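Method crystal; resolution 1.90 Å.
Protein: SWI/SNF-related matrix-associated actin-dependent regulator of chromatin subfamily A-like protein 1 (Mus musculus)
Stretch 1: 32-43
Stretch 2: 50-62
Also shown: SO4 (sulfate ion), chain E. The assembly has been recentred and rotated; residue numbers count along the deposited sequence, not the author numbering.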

# COMPACT_ATOMS: atom_id res chain seq x y z
N LEU A 32 4.52 3.21 6.21
CA LEU A 32 3.34 3.21 5.37
C LEU A 32 2.30 2.25 5.88
O LEU A 32 1.15 2.58 5.98
CB LEU A 32 3.73 2.88 3.92
CG LEU A 32 2.67 3.11 2.85
CD1 LEU A 32 2.07 4.49 2.96
CD2 LEU A 32 3.29 2.92 1.49
N ILE A 33 2.73 1.05 6.23
CA ILE A 33 1.82 0.07 6.79
C ILE A 33 1.18 0.59 8.09
O ILE A 33 0.02 0.32 8.35
CB ILE A 33 2.53 -1.27 7.02
CG1 ILE A 33 2.99 -1.81 5.67
CG2 ILE A 33 1.60 -2.25 7.71
CD1 ILE A 33 3.74 -3.10 5.71
N ALA A 34 1.95 1.32 8.89
CA ALA A 34 1.42 1.91 10.10
C ALA A 34 0.28 2.88 9.76
O ALA A 34 -0.76 2.84 10.41
CB ALA A 34 2.52 2.64 10.85
N VAL A 35 0.47 3.73 8.74
CA VAL A 35 -0.60 4.59 8.26
C VAL A 35 -1.77 3.75 7.83
O VAL A 35 -2.90 4.01 8.23
CB VAL A 35 -0.12 5.51 7.08
CG1 VAL A 35 -1.27 6.31 6.47
CG2 VAL A 35 0.98 6.45 7.53
N PHE A 36 -1.52 2.72 7.02
CA PHE A 36 -2.59 1.86 6.51
C PHE A 36 -3.44 1.30 7.63
O PHE A 36 -4.64 1.23 7.51
CB PHE A 36 -2.03 0.69 5.72
CG PHE A 36 -1.43 1.04 4.41
CD1 PHE A 36 -1.59 2.29 3.84
CD2 PHE A 36 -0.71 0.09 3.72
CE1 PHE A 36 -1.04 2.56 2.58
CE2 PHE A 36 -0.16 0.35 2.48
CZ PHE A 36 -0.33 1.58 1.90
N LYS A 37 -2.82 0.84 8.71
CA LYS A 37 -3.56 0.18 9.78
C LYS A 37 -4.30 1.16 10.67
O LYS A 37 -5.12 0.78 11.50
CB LYS A 37 -2.61 -0.69 10.60
CG LYS A 37 -2.13 -1.90 9.84
CD LYS A 37 -1.44 -2.90 10.71
CE LYS A 37 -1.05 -4.12 9.89
NZ LYS A 37 -0.50 -5.21 10.74
N SER A 38 -4.02 2.45 10.49
CA SER A 38 -4.72 3.51 11.20
C SER A 38 -6.02 3.92 10.53
O SER A 38 -6.86 4.59 11.11
CB SER A 38 -3.80 4.72 11.34
OG SER A 38 -3.79 5.50 10.17
N LEU A 39 -6.20 3.49 9.29
CA LEU A 39 -7.34 3.90 8.51
C LEU A 39 -8.50 2.92 8.67
O LEU A 39 -8.34 1.72 8.47
CB LEU A 39 -6.92 4.03 7.05
CG LEU A 39 -5.86 5.13 6.82
CD1 LEU A 39 -5.31 5.12 5.40
CD2 LEU A 39 -6.43 6.51 7.13
N PRO A 40 -9.67 3.44 9.02
CA PRO A 40 -10.81 2.57 9.30
C PRO A 40 -11.31 1.70 8.13
O PRO A 40 -11.80 0.61 8.40
CB PRO A 40 -11.90 3.56 9.78
CG PRO A 40 -11.50 4.85 9.22
CD PRO A 40 -10.01 4.87 9.20
N SER A 41 -11.19 2.14 6.87
CA SER A 41 -11.74 1.38 5.73
C SER A 41 -10.73 0.45 5.07
O SER A 41 -11.04 -0.16 4.06
CB SER A 41 -12.25 2.30 4.64
OG SER A 41 -11.13 3.00 4.16
N ARG A 42 -9.56 0.32 5.67
CA ARG A 42 -8.45 -0.48 5.15
C ARG A 42 -8.83 -1.92 4.84
O ARG A 42 -9.64 -2.55 5.52
CB ARG A 42 -7.28 -0.45 6.14
CG ARG A 42 -7.51 -1.33 7.34
CD ARG A 42 -6.46 -1.11 8.40
NE ARG A 42 -6.70 -1.91 9.61
CZ ARG A 42 -7.47 -1.51 10.62
NH1 ARG A 42 -8.07 -0.33 10.59
NH2 ARG A 42 -7.62 -2.30 11.68
N HIS A 43 -8.23 -2.44 3.78
CA HIS A 43 -8.38 -3.83 3.39
C HIS A 43 -7.07 -4.31 2.80
O HIS A 43 -6.52 -3.67 1.95
CB HIS A 43 -9.54 -4.01 2.38
CG HIS A 43 -9.63 -5.39 1.82
ND1 HIS A 43 -9.11 -5.72 0.57
CD2 HIS A 43 -10.10 -6.55 2.34
CE1 HIS A 43 -9.28 -7.01 0.36
NE2 HIS A 43 -9.87 -7.54 1.42
N THR A 50 -1.67 -6.29 -1.86
CA THR A 50 -2.04 -4.88 -2.08
C THR A 50 -3.08 -4.41 -1.08
O THR A 50 -4.00 -5.14 -0.78
CB THR A 50 -2.61 -4.67 -3.50
OG1 THR A 50 -1.60 -4.95 -4.47
CG2 THR A 50 -3.05 -3.22 -3.72
N TRP A 51 -2.94 -3.16 -0.62
CA TRP A 51 -3.89 -2.51 0.30
C TRP A 51 -4.88 -1.64 -0.46
O TRP A 51 -4.50 -0.92 -1.37
CB TRP A 51 -3.16 -1.65 1.31
CG TRP A 51 -2.41 -2.43 2.40
CD1 TRP A 51 -1.15 -2.90 2.35
CD2 TRP A 51 -2.90 -2.74 3.70
NE1 TRP A 51 -0.81 -3.51 3.52
CE2 TRP A 51 -1.88 -3.43 4.37
CE3 TRP A 51 -4.11 -2.52 4.35
CZ2 TRP A 51 -2.02 -3.88 5.66
CZ3 TRP A 51 -4.25 -2.98 5.63
CH2 TRP A 51 -3.21 -3.65 6.28
N ASP A 52 -6.14 -1.72 -0.12
CA ASP A 52 -7.07 -0.76 -0.68
C ASP A 52 -7.93 -0.15 0.42
O ASP A 52 -8.01 -0.69 1.53
CB ASP A 52 -7.94 -1.39 -1.76
CG ASP A 52 -8.74 -2.55 -1.24
OD1 ASP A 52 -9.87 -2.34 -0.74
OD2 ASP A 52 -8.24 -3.69 -1.33
N PHE A 53 -8.56 0.97 0.10
CA PHE A 53 -9.25 1.84 1.05
C PHE A 53 -10.50 2.43 0.40
O PHE A 53 -10.56 2.52 -0.80
CB PHE A 53 -8.32 2.97 1.49
CG PHE A 53 -7.03 2.49 2.02
CD1 PHE A 53 -5.96 2.27 1.16
CD2 PHE A 53 -6.86 2.25 3.35
CE1 PHE A 53 -4.77 1.81 1.64
CE2 PHE A 53 -5.66 1.79 3.84
CZ PHE A 53 -4.62 1.56 2.98
N SER A 54 -11.50 2.81 1.19
CA SER A 54 -12.57 3.65 0.70
C SER A 54 -12.02 5.02 0.28
O SER A 54 -11.05 5.52 0.83
CB SER A 54 -13.67 3.84 1.77
OG SER A 54 -14.78 4.59 1.27
N MET A 55 -12.64 5.62 -0.72
CA MET A 55 -12.37 7.02 -1.01
C MET A 55 -12.57 7.92 0.23
O MET A 55 -11.95 8.97 0.37
CB MET A 55 -13.24 7.47 -2.18
CG MET A 55 -12.70 7.11 -3.57
SD MET A 55 -10.98 7.63 -3.87
CE MET A 55 -11.06 9.41 -3.65
N SER A 56 -13.42 7.49 1.15
CA SER A 56 -13.61 8.25 2.39
C SER A 56 -12.31 8.39 3.19
O SER A 56 -12.16 9.33 3.97
CB SER A 56 -14.69 7.59 3.23
OG SER A 56 -14.18 6.43 3.88
N ASP A 57 -11.35 7.48 2.97
CA ASP A 57 -10.06 7.58 3.65
C ASP A 57 -8.96 8.20 2.85
O ASP A 57 -7.85 8.29 3.34
CB ASP A 57 -9.57 6.21 4.12
CG ASP A 57 -10.20 5.78 5.41
OD1 ASP A 57 -10.72 6.68 6.14
OD2 ASP A 57 -10.16 4.56 5.69
N TYR A 58 -9.26 8.65 1.64
CA TYR A 58 -8.21 9.12 0.74
C TYR A 58 -7.48 10.34 1.28
O TYR A 58 -6.24 10.36 1.31
CB TYR A 58 -8.79 9.43 -0.65
CG TYR A 58 -7.79 10.06 -1.62
CD1 TYR A 58 -6.69 9.34 -2.08
CD2 TYR A 58 -7.95 11.37 -2.06
CE1 TYR A 58 -5.79 9.88 -2.95
CE2 TYR A 58 -7.06 11.94 -2.93
CZ TYR A 58 -5.98 11.19 -3.38
OH TYR A 58 -5.07 11.73 -4.25
N ARG A 59 -8.24 11.34 1.72
CA ARG A 59 -7.63 12.60 2.19
C ARG A 59 -6.75 12.33 3.44
O ARG A 59 -5.65 12.86 3.55
CB ARG A 59 -8.71 13.66 2.46
CG ARG A 59 -8.17 15.07 2.76
CD ARG A 59 -9.26 16.14 2.78
N ALA A 60 -7.23 11.49 4.34
CA ALA A 60 -6.49 11.12 5.55
C ALA A 60 -5.20 10.41 5.21
O ALA A 60 -4.16 10.72 5.79
CB ALA A 60 -7.33 10.24 6.44
N LEU A 61 -5.24 9.47 4.26
CA LEU A 61 -4.03 8.79 3.84
C LEU A 61 -2.99 9.75 3.31
O LEU A 61 -1.81 9.68 3.69
CB LEU A 61 -4.37 7.75 2.76
CG LEU A 61 -3.25 6.81 2.31
CD1 LEU A 61 -3.82 5.44 2.14
CD2 LEU A 61 -2.69 7.23 0.99
N MET A 62 -3.43 10.66 2.44
CA MET A 62 -2.50 11.53 1.76
C MET A 62 -1.89 12.50 2.78
O MET A 62 -0.70 12.85 2.70
CB MET A 62 -3.22 12.24 0.61
CG MET A 62 -3.58 11.34 -0.55
SD MET A 62 -2.16 10.54 -1.34
CE MET A 62 -1.55 11.80 -2.42
S SO4 E . -3.45 -5.18 -7.80
O1 SO4 E . -4.10 -5.99 -8.84
O2 SO4 E . -4.24 -5.28 -6.56
O3 SO4 E . -2.09 -5.68 -7.61
O4 SO4 E . -3.37 -3.77 -8.20

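How do the two backbones run against each other? The first stretch is the last part of a helix, followed by a type I turn from Leu-39 to Arg-42 that leads into the strand residue His-43. The second begins as a strand, Thr-50 to Asp-52, and passes through a short 3-10 segment into another helix. The first helix and the strand lie 37° from parallel, with axes 10.2 Å apart at closest approach, a gap filled by side chains. Beyond the turn the backbones themselves meet: His-43 and Asp-52 form an antiparallel bridge, with His-43 N donating to Asp-52 O and Asp-52 N to His-43 O, both at 2.9 Å. The CA of Trp-51 also approaches His-43 O at 3.3 Å, a CA-H...O contact beside the bridge.

What do the side chains add to that bridge? His-43 and Asp-52 point to the same face of the sheet, so the imidazole and carboxylate can pair directly. His-43 ND1 donates to Asp-52 OD2 at 2.9 Å, nearly in line, and the oxygen sits at the edge of the ring, near its plane, where the N-H of ND1 points.

What fills the space between helix and strand? Phe-36 points toward the second stretch and meets Trp-51 and Phe-53. Its CD2 comes within 3.3 Å of Trp-51 CG, and its CB lies over the face of the indole six-membered ring, 4.1 Å from the centroid, a CH-pi contact. Phe-36 CD1 is 3.2 Å from Phe-53 CZ; this ring pair, like that of Phe-36 with the indole, is oblique. Trp-51 has more area covered by the other stretch than any other residue here. Leu-39 extends the apolar layer towards the second helix, its CD1 3.6 Å from Leu-61 CD1 and 3.7 Å from Phe-53 CE2, while its CD2 lies 3.9 Å from Ala-60 CB.

How is the turn held against the second stretch? Asp-57 is buried, its CA-to-CB bond points toward the first stretch, and its OD2 accepts two hydrogen bonds from Ser-41: one from the backbone N at 2.9 Å and a very short one from OG at 2.4 Å. Because the hydroxyl gives its proton to Asp-57, its oxygen remains free to accept, and Ser-54 N donates to Ser-41 OG at 3.0 Å. The single serine thus links the turn to both ends of the segment from Ser-54 to Asp-57.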